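Local coordinates for protein Esterase/lipase (Lactobacillus rhamnosus, PDB 4N5H) that probably hydrolyses carboxylic esters, and may transfer their acyl groups, as an esterase of the alpha/beta-hydrolase fold, at residues Q17-D22 with W77-R82; Q225-L230 with D257-T262. The protein carries 1 engineered substitution. One frame throughout, in Å; residues are numbered along the deposited sequence.

Interaction 1 (Q17-D22 with W77-R82); sequences QTAARD and WFYGDR
Tyr79 reaches from the loop 77-82 to helix 2-28 and donates a hydrogen bond to Asp22, Tyr79 OH to Asp22 OD2 at 2.6 Å. The carboxylate takes this bond at the edge of the ring, through the lone pair of OD2 that faces away from OD1, and the carboxylate and ring planes stand 37° apart. In Tyr79, CG stands anti to the backbone N (chi1 169°), which swings the ring toward the helix, and Tyr79 OH arrives over the helix backbone, 3.4 Å from Ala19 CA. A methyl suits position 19 because the ring comes so near: Ala19 CB packs obliquely against Tyr79 CE2 at 3.7 Å, while Thr18 CG2 lies 4.2 Å from Tyr79 CE1. A water donates to Ala19 O at 3.0 Å and, more weakly, to Tyr79 OH, giving the phenol a second link to the helix.

Outside this shell, Asp22 OD1 forms a salt bridge with Arg25 one turn on, so the two carboxylate oxygens serve different partners and the group is held from both. The ring of Tyr79 also meets that of Trp15 with the planes nearly parallel. The arrangement joins the long N-terminal helix to the loop that follows strand 66-72 in the alpha/beta-hydrolase fold, a loop that in this family commonly borders the active site.

Interaction 2 (Q225-L230 with D257-T262); sequences QVVKGL and DANHVT
A Schellman motif closes helix 246-258, and the polar residue at that helix end meets a type II beta turn that runs from Val227 to Leu230. Val227 and Asn259 approach from opposite directions. Val227 CG1 lies 3.5 Å from Asn259 ND2 and almost as near to CG and OD1, while Val227 CG2 packs against Asn259 CB at 3.9 Å. Val227 holds CG1 between its backbone N and carbonyl carbon (chi1 67°), which brings both methyls to bear on the asparagine. Val227 CG2 also touches Val261 CG2 at 4.1 Å, and Val227 further packs on Val255 and Leu232, so a branched apolar residue suits this buried place.

Asparagine fits the helix end because its amide has two polar ends to use. Asn259 ND2 bonds back to Val255 O, in the last turn of the helix, and Asn259 OD1 accepts a 2.6 Å hydrogen bond from a water that in turn accepts from Gly229 N at 3.1 Å. The amide is thereby held at both ends while the methyl CG1 of Val227 packs against the whole of it. With an alanine at this place, Val255 O would probably lose this donor, the water its hold on the 257-262 side, and Val227 CG1 the amide packed against it.

Glycine suits the third position of the turn, where phi is 93°, and His260 takes the positive phi of the Schellman motif. Lys228 points its CB away from the helix end, and Lys228 NZ bonds to Gln225 O at 2.9 Å, tying the turn to the preceding helix 223-226. The whole joins the loop leading to strand 235-240 with the connection into strand 263-268, neighbouring parallel strands of the alpha/beta-hydrolase sheet.

Interactions 1 and 2 follow one another along the chain and lie on opposite sides of its centre; their own centres are about 31 Å apart, and their nearest atoms about 11 Å. Both have a water bridge and apolar contact; only interaction 1 has a direct hydrogen bond across its segments. Trp77, in the loop of interaction 1, packs on Ala147, next to Ser146, the probable nucleophile of a Ser146-His278-Asp243 triad. An isopropyl alcohol, probably from the crystallisation liquor, lies about 5 Å from the side chain of Asp22. Interaction 2 lies by the start of strand 235-240, whereas the probable Asp243 follows the strand's other end. Interaction 1 joins a loop to helix 2-28, interaction 2 a turn to the end of helix 246-258.

Interaction 1 (Q17-D22 with W77-R82)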
loop_
_atom_site.group_PDB
_atom_site.type_symbol
_atom_site.label_atom_id
_atom_site.label_comp_id
_atom_site.label_asym_id
_atom_site.label_seq_id
_atom_site.Cartn_x
_atom_site.Cartn_y
_atom_site.Cartn_z
ATOM N N GLN A 17 -7.724 -10.119 19.183
ATOM C CA GLN A 17 -6.270 -10.186 19.317
ATOM C C GLN A 17 -5.665 -11.018 18.188
ATOM O O GLN A 17 -4.657 -10.640 17.599
ATOM C CB GLN A 17 -5.874 -10.732 20.659
ATOM C CG GLN A 17 -4.400 -10.690 20.931
ATOM C CD GLN A 17 -4.127 -11.281 22.297
ATOM O OE1 GLN A 17 -4.991 -11.194 23.196
ATOM N NE2 GLN A 17 -2.959 -11.915 22.462
ATOM N N THR A 18 -6.248 -12.158 17.916
ATOM C CA THR A 18 -5.797 -12.971 16.766
ATOM C C THR A 18 -5.825 -12.192 15.478
ATOM O O THR A 18 -4.866 -12.228 14.657
ATOM C CB THR A 18 -6.688 -14.198 16.657
ATOM O OG1 THR A 18 -6.446 -14.959 17.822
ATOM C CG2 THR A 18 -6.308 -15.028 15.467
ATOM N N ALA A 19 -6.931 -11.483 15.269
ATOM C CA ALA A 19 -7.154 -10.616 14.078
ATOM C C ALA A 19 -6.043 -9.598 13.869
ATOM O O ALA A 19 -5.591 -9.419 12.769
ATOM C CB ALA A 19 -8.437 -9.872 14.142
ATOM N N ALA A 20 -5.675 -8.927 14.931
ATOM C CA ALA A 20 -4.549 -8.001 14.855
ATOM C C ALA A 20 -3.263 -8.753 14.479
ATOM O O ALA A 20 -2.468 -8.190 13.703
ATOM C CB ALA A 20 -4.370 -7.272 16.228
ATOM N N ARG A 21 -3.025 -9.945 15.035
ATOM C CA ARG A 21 -1.825 -10.730 14.749
ATOM C C ARG A 21 -1.829 -11.111 13.249
ATOM O O ARG A 21 -0.820 -11.018 12.548
ATOM C CB ARG A 21 -1.721 -12.020 15.573
ATOM C CG ARG A 21 -1.382 -11.799 17.050
ATOM C CD ARG A 21 -1.274 -13.049 17.916
ATOM N NE ARG A 21 -1.987 -14.201 17.451
ATOM C CZ ARG A 21 -3.008 -14.737 18.077
ATOM N NH1 ARG A 21 -3.525 -14.174 19.199
ATOM N NH2 ARG A 21 -3.529 -15.817 17.540
ATOM N N ASP A 22 -2.994 -11.536 12.750
ATOM C CA ASP A 22 -3.113 -11.902 11.351
ATOM C C ASP A 22 -2.866 -10.715 10.386
ATOM O O ASP A 22 -2.218 -10.862 9.375
ATOM C CB ASP A 22 -4.523 -12.496 11.026
ATOM C CG ASP A 22 -4.771 -13.865 11.693
ATOM O OD1 ASP A 22 -3.782 -14.500 12.134
ATOM O OD2 ASP A 22 -5.947 -14.305 11.895
ATOM N N TRP A 77 -14.502 -21.283 14.592
ATOM C CA TRP A 77 -15.927 -21.139 14.229
ATOM C C TRP A 77 -16.577 -19.774 14.392
ATOM O O TRP A 77 -17.670 -19.524 13.865
ATOM C CB TRP A 77 -16.789 -22.312 14.840
ATOM C CG TRP A 77 -16.316 -23.725 14.742
ATOM C CD1 TRP A 77 -16.507 -24.569 13.702
ATOM C CD2 TRP A 77 -15.535 -24.464 15.684
ATOM N NE1 TRP A 77 -15.942 -25.739 13.926
ATOM C CE2 TRP A 77 -15.329 -25.738 15.139
ATOM C CE3 TRP A 77 -15.022 -24.175 16.966
ATOM C CZ2 TRP A 77 -14.608 -26.768 15.807
ATOM C CZ3 TRP A 77 -14.357 -25.150 17.640
ATOM C CH2 TRP A 77 -14.127 -26.465 17.060
ATOM N N PHE A 78 -15.810 -18.860 15.034
ATOM C CA PHE A 78 -16.230 -17.508 15.393
ATOM C C PHE A 78 -15.560 -16.397 14.592
ATOM O O PHE A 78 -15.940 -15.226 14.646
ATOM C CB PHE A 78 -15.880 -17.221 16.892
ATOM C CG PHE A 78 -16.889 -17.747 17.900
ATOM C CD1 PHE A 78 -16.782 -19.035 18.399
ATOM C CD2 PHE A 78 -17.923 -16.918 18.353
ATOM C CE1 PHE A 78 -17.664 -19.531 19.377
ATOM C CE2 PHE A 78 -18.822 -17.434 19.313
ATOM C CZ PHE A 78 -18.694 -18.709 19.780
ATOM N N TYR A 79 -14.561 -16.771 13.780
ATOM C CA TYR A 79 -13.630 -15.797 13.186
ATOM C C TYR A 79 -13.249 -16.262 11.788
ATOM O O TYR A 79 -13.097 -17.448 11.492
ATOM C CB TYR A 79 -12.357 -15.649 14.028
ATOM C CG TYR A 79 -11.214 -14.894 13.456
ATOM C CD1 TYR A 79 -10.143 -15.539 12.928
ATOM C CD2 TYR A 79 -11.258 -13.538 13.332
ATOM C CE1 TYR A 79 -9.103 -14.855 12.365
ATOM C CE2 TYR A 79 -10.254 -12.818 12.721
ATOM C CZ TYR A 79 -9.142 -13.495 12.227
ATOM O OH TYR A 79 -8.058 -12.828 11.597
ATOM N N GLY A 80 -13.021 -15.270 10.937
ATOM C CA GLY A 80 -12.370 -15.529 9.637
ATOM C C GLY A 80 -13.289 -15.198 8.480
ATOM O O GLY A 80 -14.477 -14.901 8.621
ATOM N N ASP A 81 -12.728 -15.279 7.268
ATOM C CA ASP A 81 -13.484 -15.038 6.070
ATOM C C ASP A 81 -12.725 -15.624 4.876
ATOM O O ASP A 81 -11.704 -16.273 5.102
ATOM C CB ASP A 81 -13.790 -13.527 5.846
ATOM C CG ASP A 81 -12.551 -12.662 5.750
ATOM O OD1 ASP A 81 -11.483 -13.126 5.277
ATOM O OD2 ASP A 81 -12.577 -11.481 6.280
ATOM N N ARG A 82 -13.244 -15.471 3.662
ATOM C CA ARG A 82 -12.607 -16.032 2.464
ATOM C C ARG A 82 -11.218 -15.508 2.185
ATOM O O ARG A 82 -10.489 -16.096 1.385
ATOM C CB ARG A 82 -13.493 -15.802 1.247
ATOM C CG ARG A 82 -13.730 -14.347 0.857
ATOM C CD ARG A 82 -14.670 -14.251 -0.358
ATOM N NE ARG A 82 -15.179 -12.895 -0.391
ATOM C CZ ARG A 82 -14.499 -11.785 -0.688
ATOM N NH1 ARG A 82 -13.325 -11.797 -1.320
ATOM N NH2 ARG A 82 -15.087 -10.612 -0.405
HETATM O O HOH W 1 -7.328 -9.785 10.408
#

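Interaction 2 (Q225-L230 with D257-T262)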
loop_
_atom_site.group_PDB
_atom_site.type_symbol
_atom_site.label_atom_id
_atom_site.label_comp_id
_atom_site.label_asym_id
_atom_site.label_seq_id
_atom_site.Cartn_x
_atom_site.Cartn_y
_atom_site.Cartn_z
ATOM N N GLN A 225 -18.332 -39.217 15.669
ATOM C CA GLN A 225 -19.794 -39.455 15.567
ATOM C C GLN A 225 -20.272 -39.531 14.172
ATOM O O GLN A 225 -21.291 -40.147 13.930
ATOM C CB GLN A 225 -20.560 -38.386 16.294
ATOM C CG GLN A 225 -20.417 -38.418 17.761
ATOM C CD GLN A 225 -20.769 -37.158 18.436
ATOM O OE1 GLN A 225 -20.450 -36.058 18.029
ATOM N NE2 GLN A 225 -21.421 -37.318 19.598
ATOM N N VAL A 226 -19.610 -38.899 13.183
ATOM C CA VAL A 226 -20.068 -38.993 11.803
ATOM C C VAL A 226 -19.349 -40.025 10.935
ATOM O O VAL A 226 -19.821 -40.362 9.877
ATOM C CB VAL A 226 -20.026 -37.562 11.140
ATOM C CG1 VAL A 226 -21.049 -36.641 11.797
ATOM C CG2 VAL A 226 -18.665 -36.934 11.283
ATOM N N VAL A 227 -18.247 -40.585 11.429
ATOM C CA VAL A 227 -17.417 -41.503 10.671
ATOM C C VAL A 227 -18.039 -42.904 10.507
ATOM O O VAL A 227 -17.759 -43.603 9.519
ATOM C CB VAL A 227 -15.997 -41.625 11.321
ATOM C CG1 VAL A 227 -16.058 -42.292 12.693
ATOM C CG2 VAL A 227 -15.073 -42.381 10.438
ATOM N N LYS A 228 -18.913 -43.243 11.431
ATOM C CA LYS A 228 -19.364 -44.665 11.649
ATOM C C LYS A 228 -20.053 -45.188 10.433
ATOM O O LYS A 228 -21.011 -44.569 9.933
ATOM C CB LYS A 228 -20.313 -44.732 12.839
ATOM C CG LYS A 228 -19.695 -44.229 14.154
ATOM C CD LYS A 228 -20.673 -44.229 15.337
ATOM C CE LYS A 228 -22.069 -43.606 15.009
ATOM N NZ LYS A 228 -22.457 -42.263 15.618
ATOM N N GLY A 229 -19.511 -46.245 9.842
ATOM C CA GLY A 229 -20.238 -47.036 8.868
ATOM C C GLY A 229 -20.038 -46.629 7.437
ATOM O O GLY A 229 -20.757 -47.065 6.579
ATOM N N LEU A 230 -19.100 -45.685 7.165
ATOM C CA LEU A 230 -19.068 -45.089 5.867
ATOM C C LEU A 230 -17.839 -45.467 5.144
ATOM O O LEU A 230 -16.779 -45.682 5.786
ATOM C CB LEU A 230 -19.076 -43.560 6.027
ATOM C CG LEU A 230 -20.288 -42.945 6.662
ATOM C CD1 LEU A 230 -20.068 -41.430 6.729
ATOM C CD2 LEU A 230 -21.568 -43.261 5.893
ATOM N N ASP A 257 -7.969 -45.202 13.448
ATOM C CA ASP A 257 -7.575 -46.612 13.567
ATOM C C ASP A 257 -8.772 -47.459 13.862
ATOM O O ASP A 257 -8.943 -48.495 13.241
ATOM C CB ASP A 257 -6.461 -46.744 14.605
ATOM C CG ASP A 257 -5.103 -46.193 14.106
ATOM O OD1 ASP A 257 -4.879 -46.114 12.865
ATOM O OD2 ASP A 257 -4.268 -45.980 14.986
ATOM N N ALA A 258 -9.634 -46.989 14.744
ATOM C CA ALA A 258 -10.843 -47.762 15.148
ATOM C C ALA A 258 -11.855 -47.942 14.047
ATOM O O ALA A 258 -12.591 -48.989 13.969
ATOM C CB ALA A 258 -11.446 -47.070 16.315
ATOM N N ASN A 259 -11.873 -47.003 13.077
ATOM C CA ASN A 259 -12.808 -47.029 12.015
ATOM C C ASN A 259 -12.231 -47.453 10.696
ATOM O O ASN A 259 -12.859 -47.413 9.641
ATOM C CB ASN A 259 -13.523 -45.699 11.918
ATOM C CG ASN A 259 -14.461 -45.467 13.038
ATOM O OD1 ASN A 259 -15.592 -45.934 12.945
ATOM N ND2 ASN A 259 -14.056 -44.757 14.090
ATOM N N HIS A 260 -10.998 -47.929 10.704
ATOM C CA HIS A 260 -10.324 -48.396 9.467
ATOM C C HIS A 260 -10.293 -47.372 8.319
ATOM O O HIS A 260 -10.416 -47.674 7.145
ATOM C CB HIS A 260 -10.915 -49.720 8.926
ATOM C CG HIS A 260 -11.075 -50.733 10.006
ATOM N ND1 HIS A 260 -9.990 -51.295 10.640
ATOM C CD2 HIS A 260 -12.171 -51.162 10.675
ATOM C CE1 HIS A 260 -10.410 -52.075 11.617
ATOM N NE2 HIS A 260 -11.728 -52.030 11.640
ATOM N N VAL A 261 -10.091 -46.125 8.717
ATOM C CA VAL A 261 -9.869 -45.030 7.758
ATOM C C VAL A 261 -8.530 -45.201 7.104
ATOM O O VAL A 261 -7.546 -45.503 7.828
ATOM C CB VAL A 261 -9.973 -43.678 8.538
ATOM C CG1 VAL A 261 -9.690 -42.511 7.624
ATOM C CG2 VAL A 261 -11.366 -43.523 9.122
ATOM N N THR A 262 -8.462 -44.980 5.803
ATOM C CA THR A 262 -7.213 -44.952 5.038
ATOM C C THR A 262 -6.568 -43.585 5.269
ATOM O O THR A 262 -7.227 -42.587 4.978
ATOM C CB THR A 262 -7.408 -45.225 3.570
ATOM O OG1 THR A 262 -7.994 -46.535 3.474
ATOM C CG2 THR A 262 -6.115 -45.197 2.869
HETATM O O HOH W 2 -16.780 -47.096 11.000
#